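PDB 4WP2: putative mRNA export protein from Chaetomium thermophilum, which probably takes part in exporting mRNA from the nucleus to the cytoplasm, the present chain being its C-terminal UBA domain. Local coordinates for residues A[14-23]-A[50-61]. Numbering follows the deposited sequence.
Sequences SRRTGMNVEY and VPPEAFISQPQV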
ATOM      1  N   SER A  14     -17.110   4.720 -37.694  1.00 20.55           N
ATOM      2  CA  SER A  14     -18.110   5.754 -37.445  1.00 22.81           C
ATOM      3  C   SER A  14     -17.484   7.142 -37.541  1.00 22.99           C
ATOM      4  O   SER A  14     -18.055   8.049 -38.142  1.00 23.31           O
ATOM      5  CB  SER A  14     -18.757   5.550 -36.074  1.00 22.46           C
ATOM      6  OG  SER A  14     -19.690   6.578 -35.781  1.00 22.48           O
ATOM      7  N   ARG A  15     -16.308   7.298 -36.937  1.00 24.37           N
ATOM      8  CA  ARG A  15     -15.599   8.569 -36.950  1.00 23.96           C
ATOM      9  C   ARG A  15     -15.254   8.992 -38.375  1.00 25.37           C
ATOM     10  O   ARG A  15     -15.382  10.167 -38.733  1.00 28.45           O
ATOM     11  CB  ARG A  15     -14.320   8.479 -36.102  1.00 34.81           C
ATOM     12  CG  ARG A  15     -13.595   9.799 -35.949  1.00 39.85           C
ATOM     13  CD  ARG A  15     -12.308   9.653 -35.154  1.00 47.78           C
ATOM     14  NE  ARG A  15     -11.269   8.949 -35.904  1.00 51.15           N
ATOM     15  CZ  ARG A  15     -10.570   9.492 -36.896  1.00 53.22           C
ATOM     16  NH1 ARG A  15     -10.810  10.740 -37.279  1.00 60.80           N
ATOM     17  NH2 ARG A  15      -9.636   8.783 -37.517  1.00 44.83           N
ATOM     18  N   ARG A  16     -14.791   8.037 -39.175  1.00 23.21           N
ATOM     19  CA  ARG A  16     -14.343   8.326 -40.530  1.00 24.54           C
ATOM     20  C   ARG A  16     -15.500   8.542 -41.520  1.00 27.35           C
ATOM     21  O   ARG A  16     -15.427   9.432 -42.374  1.00 26.33           O
ATOM     22  CB  ARG A  16     -13.461   7.189 -41.049  1.00 23.56           C
ATOM     23  CG  ARG A  16     -12.080   7.120 -40.410  1.00 27.20           C
ATOM     24  CD  ARG A  16     -11.166   8.227 -40.897  1.00 32.20           C
ATOM     25  NE  ARG A  16     -10.763   8.020 -42.284  1.00 44.55           N
ATOM     26  CZ  ARG A  16      -9.840   7.151 -42.680  1.00 49.79           C
ATOM     27  NH1 ARG A  16      -9.232   6.370 -41.797  1.00 45.16           N
ATOM     28  NH2 ARG A  16      -9.547   7.046 -43.968  1.00 50.46           N
ATOM     29  N   THR A  17     -16.561   7.743 -41.401  1.00 23.93           N
ATOM     30  CA  THR A  17     -17.646   7.754 -42.387  1.00 24.18           C
ATOM     31  C   THR A  17     -18.823   8.645 -42.008  1.00 23.25           C
ATOM     32  O   THR A  17     -19.591   9.059 -42.877  1.00 23.30           O
ATOM     33  CB  THR A  17     -18.215   6.343 -42.638  1.00 27.36           C
ATOM     34  OG1 THR A  17     -18.877   5.871 -41.460  1.00 21.56           O
ATOM     35  CG2 THR A  17     -17.115   5.376 -43.045  1.00 20.05           C
ATOM     36  N   GLY A  18     -18.988   8.896 -40.715  1.00 24.01           N
ATOM     37  CA  GLY A  18     -20.124   9.657 -40.224  1.00 24.65           C
ATOM     38  C   GLY A  18     -21.348   8.805 -39.930  1.00 29.30           C
ATOM     39  O   GLY A  18     -22.363   9.320 -39.457  1.00 25.33           O
ATOM     40  N   MET A  19     -21.258   7.504 -40.204  1.00 23.35           N
ATOM     41  CA  MET A  19     -22.372   6.590 -39.946  1.00 22.93           C
ATOM     42  C   MET A  19     -22.526   6.264 -38.474  1.00 25.78           C
ATOM     43  O   MET A  19     -21.558   6.303 -37.721  1.00 24.24           O
ATOM     44  CB  MET A  19     -22.181   5.287 -40.718  1.00 22.26           C
ATOM     45  CG  MET A  19     -22.327   5.413 -42.220  1.00 24.22           C
ATOM     46  SD  MET A  19     -22.202   3.826 -43.080  1.00 26.72           S
ATOM     47  CE  MET A  19     -20.548   3.289 -42.636  1.00 26.90           C
ATOM     48  N   ASN A  20     -23.740   5.905 -38.062  1.00 24.38           N
ATOM     49  CA  ASN A  20     -23.957   5.472 -36.687  1.00 26.01           C
ATOM     50  C   ASN A  20     -23.295   4.103 -36.451  1.00 25.97           C
ATOM     51  O   ASN A  20     -22.757   3.493 -37.382  1.00 21.42           O
ATOM     52  CB  ASN A  20     -25.457   5.426 -36.361  1.00 23.27           C
ATOM     53  CG  ASN A  20     -26.233   4.460 -37.254  1.00 25.24           C
ATOM     54  OD1 ASN A  20     -25.692   3.474 -37.753  1.00 23.17           O
ATOM     55  ND2 ASN A  20     -27.523   4.729 -37.431  1.00 27.79           N
ATOM     56  N   VAL A  21     -23.335   3.611 -35.218  1.00 23.61           N
ATOM     57  CA  VAL A  21     -22.599   2.384 -34.906  1.00 22.67           C
ATOM     58  C   VAL A  21     -23.188   1.160 -35.614  1.00 20.80           C
ATOM     59  O   VAL A  21     -22.458   0.229 -35.959  1.00 26.02           O
ATOM     60  CB  VAL A  21     -22.531   2.122 -33.379  1.00 29.69           C
ATOM     61  CG1 VAL A  21     -21.809   3.262 -32.681  1.00 30.97           C
ATOM     62  CG2 VAL A  21     -23.910   1.913 -32.795  1.00 40.55           C
ATOM     63  N   GLU A  22     -24.497   1.142 -35.839  1.00 20.82           N
ATOM     64  CA  GLU A  22     -25.113  -0.011 -36.501  1.00 22.62           C
ATOM     65  C   GLU A  22     -24.587  -0.184 -37.931  1.00 21.77           C
ATOM     66  O   GLU A  22     -24.156  -1.271 -38.323  1.00 23.00           O
ATOM     67  CB  GLU A  22     -26.633   0.121 -36.534  1.00 28.20           C
ATOM     68  CG  GLU A  22     -27.309  -1.001 -37.309  1.00 37.78           C
ATOM     69  CD  GLU A  22     -28.818  -0.877 -37.331  1.00 51.27           C
ATOM     70  OE1 GLU A  22     -29.338   0.191 -36.944  1.00 60.97           O
ATOM     71  OE2 GLU A  22     -29.484  -1.854 -37.729  1.00 58.44           O
ATOM     72  N   TYR A  23     -24.603   0.893 -38.700  1.00 23.32           N
ATOM     73  CA  TYR A  23     -24.183   0.811 -40.093  1.00 20.67           C
ATOM     74  C   TYR A  23     -22.662   0.684 -40.191  1.00 23.02           C
ATOM     75  O   TYR A  23     -22.149   0.001 -41.075  1.00 20.29           O
ATOM     76  CB  TYR A  23     -24.720   2.016 -40.877  1.00 24.60           C
ATOM     77  CG  TYR A  23     -26.111   1.742 -41.408  1.00 28.84           C
ATOM     78  CD1 TYR A  23     -27.221   1.856 -40.583  1.00 30.23           C
ATOM     79  CD2 TYR A  23     -26.306   1.311 -42.715  1.00 28.45           C
ATOM     80  CE1 TYR A  23     -28.497   1.580 -41.058  1.00 38.76           C
ATOM     81  CE2 TYR A  23     -27.575   1.034 -43.197  1.00 32.36           C
ATOM     82  CZ  TYR A  23     -28.667   1.167 -42.362  1.00 38.93           C
ATOM     83  OH  TYR A  23     -29.933   0.895 -42.831  1.00 49.61           O
ATOM     84  N   VAL A  50     -26.673   3.928 -48.370  1.00 43.69           N
ATOM     85  CA  VAL A  50     -26.848   4.076 -46.926  1.00 40.31           C
ATOM     86  C   VAL A  50     -27.920   5.130 -46.659  1.00 33.62           C
ATOM     87  O   VAL A  50     -27.837   6.231 -47.191  1.00 31.64           O
ATOM     88  CB  VAL A  50     -25.536   4.476 -46.215  1.00 34.06           C
ATOM     89  CG1 VAL A  50     -25.776   4.727 -44.719  1.00 31.11           C
ATOM     90  CG2 VAL A  50     -24.472   3.404 -46.414  1.00 34.00           C
ATOM     91  N   PRO A  51     -28.931   4.801 -45.837  1.00 31.03           N
ATOM     92  CA  PRO A  51     -29.971   5.809 -45.604  1.00 31.31           C
ATOM     93  C   PRO A  51     -29.418   7.073 -44.942  1.00 33.54           C
ATOM     94  O   PRO A  51     -28.558   6.967 -44.073  1.00 30.97           O
ATOM     95  CB  PRO A  51     -30.959   5.090 -44.676  1.00 37.38           C
ATOM     96  CG  PRO A  51     -30.211   3.939 -44.102  1.00 45.27           C
ATOM     97  CD  PRO A  51     -29.204   3.542 -45.124  1.00 35.80           C
ATOM     98  N   PRO A  52     -29.923   8.255 -45.333  1.00 29.77           N
ATOM     99  CA  PRO A  52     -29.382   9.498 -44.765  1.00 29.30           C
ATOM    100  C   PRO A  52     -29.529   9.594 -43.251  1.00 28.45           C
ATOM    101  O   PRO A  52     -28.686  10.211 -42.607  1.00 28.15           O
ATOM    102  CB  PRO A  52     -30.196  10.596 -45.469  1.00 29.27           C
ATOM    103  CG  PRO A  52     -31.381   9.909 -46.062  1.00 37.19           C
ATOM    104  CD  PRO A  52     -30.942   8.516 -46.365  1.00 32.43           C
ATOM    105  N   GLU A  53     -30.577   8.990 -42.696  1.00 28.34           N
ATOM    106  CA  GLU A  53     -30.813   9.043 -41.253  1.00 28.88           C
ATOM    107  C   GLU A  53     -29.732   8.304 -40.450  1.00 29.93           C
ATOM    108  O   GLU A  53     -29.591   8.515 -39.249  1.00 34.80           O
ATOM    109  CB  GLU A  53     -32.201   8.492 -40.913  1.00 38.75           C
ATOM    110  CG  GLU A  53     -32.445   7.044 -41.300  1.00 41.27           C
ATOM    111  CD  GLU A  53     -33.091   6.884 -42.667  1.00 45.71           C
ATOM    112  OE1 GLU A  53     -33.041   7.827 -43.483  1.00 40.88           O
ATOM    113  OE2 GLU A  53     -33.651   5.799 -42.926  1.00 45.98           O
ATOM    114  N   ALA A  54     -28.975   7.445 -41.117  1.00 27.94           N
ATOM    115  CA  ALA A  54     -27.923   6.667 -40.471  1.00 31.09           C
ATOM    116  C   ALA A  54     -26.708   7.521 -40.103  1.00 28.40           C
ATOM    117  O   ALA A  54     -25.834   7.071 -39.362  1.00 29.44           O
ATOM    118  CB  ALA A  54     -27.502   5.521 -41.374  1.00 30.17           C
ATOM    119  N   PHE A  55     -26.652   8.752 -40.612  1.00 28.68           N
ATOM    120  CA  PHE A  55     -25.482   9.621 -40.438  1.00 27.85           C
ATOM    121  C   PHE A  55     -25.582  10.523 -39.207  1.00 27.00           C
ATOM    122  O   PHE A  55     -26.525  11.301 -39.073  1.00 26.55           O
ATOM    123  CB  PHE A  55     -25.264  10.464 -41.694  1.00 28.36           C
ATOM    124  CG  PHE A  55     -24.694   9.679 -42.845  1.00 29.26           C
ATOM    125  CD1 PHE A  55     -25.532   8.994 -43.713  1.00 29.68           C
ATOM    126  CD2 PHE A  55     -23.329   9.617 -43.051  1.00 29.70           C
ATOM    127  CE1 PHE A  55     -25.014   8.269 -44.766  1.00 30.51           C
ATOM    128  CE2 PHE A  55     -22.802   8.889 -44.106  1.00 30.53           C
ATOM    129  CZ  PHE A  55     -23.645   8.217 -44.964  1.00 30.93           C
ATOM    130  N   ILE A  56     -24.657  10.339 -38.266  1.00 26.77           N
ATOM    131  CA  ILE A  56     -24.618  11.160 -37.049  1.00 25.99           C
ATOM    132  C   ILE A  56     -23.434  12.132 -36.907  1.00 31.33           C
ATOM    133  O   ILE A  56     -23.345  12.874 -35.916  1.00 25.35           O
ATOM    134  CB  ILE A  56     -24.611  10.240 -35.813  1.00 25.57           C
ATOM    135  CG1 ILE A  56     -23.399   9.301 -35.865  1.00 33.18           C
ATOM    136  CG2 ILE A  56     -25.914   9.450 -35.746  1.00 28.22           C
ATOM    137  CD1 ILE A  56     -23.286   8.360 -34.688  1.00 33.74           C
ATOM    138  N   SER A  57     -22.511  12.121 -37.861  1.00 26.69           N
ATOM    139  CA  SER A  57     -21.364  13.034 -37.820  1.00 26.76           C
ATOM    140  C   SER A  57     -20.837  13.292 -39.233  1.00 27.56           C
ATOM    141  O   SER A  57     -21.318  12.714 -40.202  1.00 28.05           O
ATOM    142  CB  SER A  57     -20.258  12.511 -36.890  1.00 26.69           C
ATOM    143  OG  SER A  57     -19.729  11.281 -37.336  1.00 27.31           O
ATOM    144  N   GLN A  58     -19.836  14.152 -39.353  1.00 27.70           N
ATOM    145  CA  GLN A  58     -19.354  14.538 -40.670  1.00 28.42           C
ATOM    146  C   GLN A  58     -18.617  13.441 -41.429  1.00 29.23           C
ATOM    147  O   GLN A  58     -17.704  12.827 -40.893  1.00 29.32           O
ATOM    148  CB  GLN A  58     -18.420  15.739 -40.506  1.00 28.35           C
ATOM    149  CG  GLN A  58     -17.868  16.296 -41.797  1.00 29.05           C
ATOM    150  CD  GLN A  58     -17.219  17.656 -41.616  1.00 32.36           C
ATOM    151  OE1 GLN A  58     -17.209  18.224 -40.515  1.00 35.12           O
ATOM    152  NE2 GLN A  58     -16.651  18.177 -42.691  1.00 29.49           N
ATOM    153  N   PRO A  59     -18.996  13.216 -42.705  1.00 29.84           N
ATOM    154  CA  PRO A  59     -18.209  12.263 -43.488  1.00 30.65           C
ATOM    155  C   PRO A  59     -16.806  12.802 -43.680  1.00 32.93           C
ATOM    156  O   PRO A  59     -16.660  13.950 -44.098  1.00 31.04           O
ATOM    157  CB  PRO A  59     -18.962  12.170 -44.821  1.00 31.17           C
ATOM    158  CG  PRO A  59     -20.338  12.664 -44.539  1.00 30.57           C
ATOM    159  CD  PRO A  59     -20.181  13.689 -43.444  1.00 29.82           C
ATOM    160  N   GLN A  60     -15.795  11.983 -43.423  1.00 31.33           N
ATOM    161  CA  GLN A  60     -14.419  12.451 -43.503  1.00 31.66           C
ATOM    162  C   GLN A  60     -13.470  11.294 -43.791  1.00 32.31           C
ATOM    163  O   GLN A  60     -12.406  11.186 -43.184  1.00 32.33           O
ATOM    164  CB  GLN A  60     -14.028  13.172 -42.206  1.00 33.68           C
ATOM    165  CG  GLN A  60     -14.362  12.411 -40.931  1.00 33.72           C
ATOM    166  CD  GLN A  60     -14.308  13.291 -39.690  1.00 38.91           C
ATOM    167  OE1 GLN A  60     -14.747  14.442 -39.710  1.00 37.54           O
ATOM    168  NE2 GLN A  60     -13.780  12.746 -38.600  1.00 42.71           N
ATOM    169  N   VAL A  61     -13.919  10.386 -44.652  1.00 33.37           N
ATOM    170  CA  VAL A  61     -13.090   9.295 -45.162  1.00 40.74           C
ATOM    171  C   VAL A  61     -11.737   9.829 -45.643  1.00 59.95           C
ATOM    172  O   VAL A  61     -11.573  10.133 -46.824  1.00 65.49           O
ATOM    173  CB  VAL A  61     -13.798   8.526 -46.295  1.00 40.46           C
ATOM    174  CG1 VAL A  61     -12.896   7.429 -46.861  1.00 47.63           C
ATOM    175  CG2 VAL A  61     -15.097   7.912 -45.781  1.00 36.12           C
ATOM    176  OXT VAL A  61     -10.792  10.027 -44.876  1.00 69.34           O
TER
HETATM  177  O   HOH W   1     -19.282   9.422 -35.381  1.00 24.81           O
HETATM  178  O   HOH W   2     -17.372  11.992 -38.273  1.00 24.42           O
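V50 CG1 touches both M19 SD and the Y23 ring, 4.0 Å from Y23 CD2. The P51 ring meets the phenol end of Y23 obliquely, P51 CG lying 3.3 Å from Y23 OH. A54 presses CB over one face of the same ring, a CH-pi contact 4.1 Å from the centroid. Without the ring, as with an alanine here, V50, P51 and A54 would probably face a gap beside helix 21-25. A54 O takes the backbone N of N20 at 2.7 Å, while N20, the N-cap of helix 21-25, turns OD1 back to Y23 N. F55 forms a single beta bridge with M19; its ring receives M19 CG over one face and T17 O at the edge. Next, two N-H groups grip the single acceptor G18 O, I56 N at 2.8 Å and S57 N at 3.2 Å. G18 has positive phi just after helix 2-17, which by itself calls for glycine: a CB would jam against T17 O and also collide with S57 O. I56 lays CD1 against N20 CA. S57 OG joins two waters, one leading to S14 OG, the other to R15 O and Q58 O. P59 brings its CA to T17 O in a CA-H...O contact, and Q60 N bonds to R16 O at 2.8 Å. The R16 chain bends at chi2 and chi3 (-73° and -71°), bringing its guanidinium to the terminal carboxylate of V61 in a salt bridge: OXT lies at the guanidinium edge, 3.3 Å from NE and tilted 19° from the plane, and bonds weakly to NH2. The C-terminal tail thus closes over the turn between helices 2-17 and 21-25: R16 O at the helix end and G18 O just beyond it find backbone donors in the tail, while R15 O is met by water.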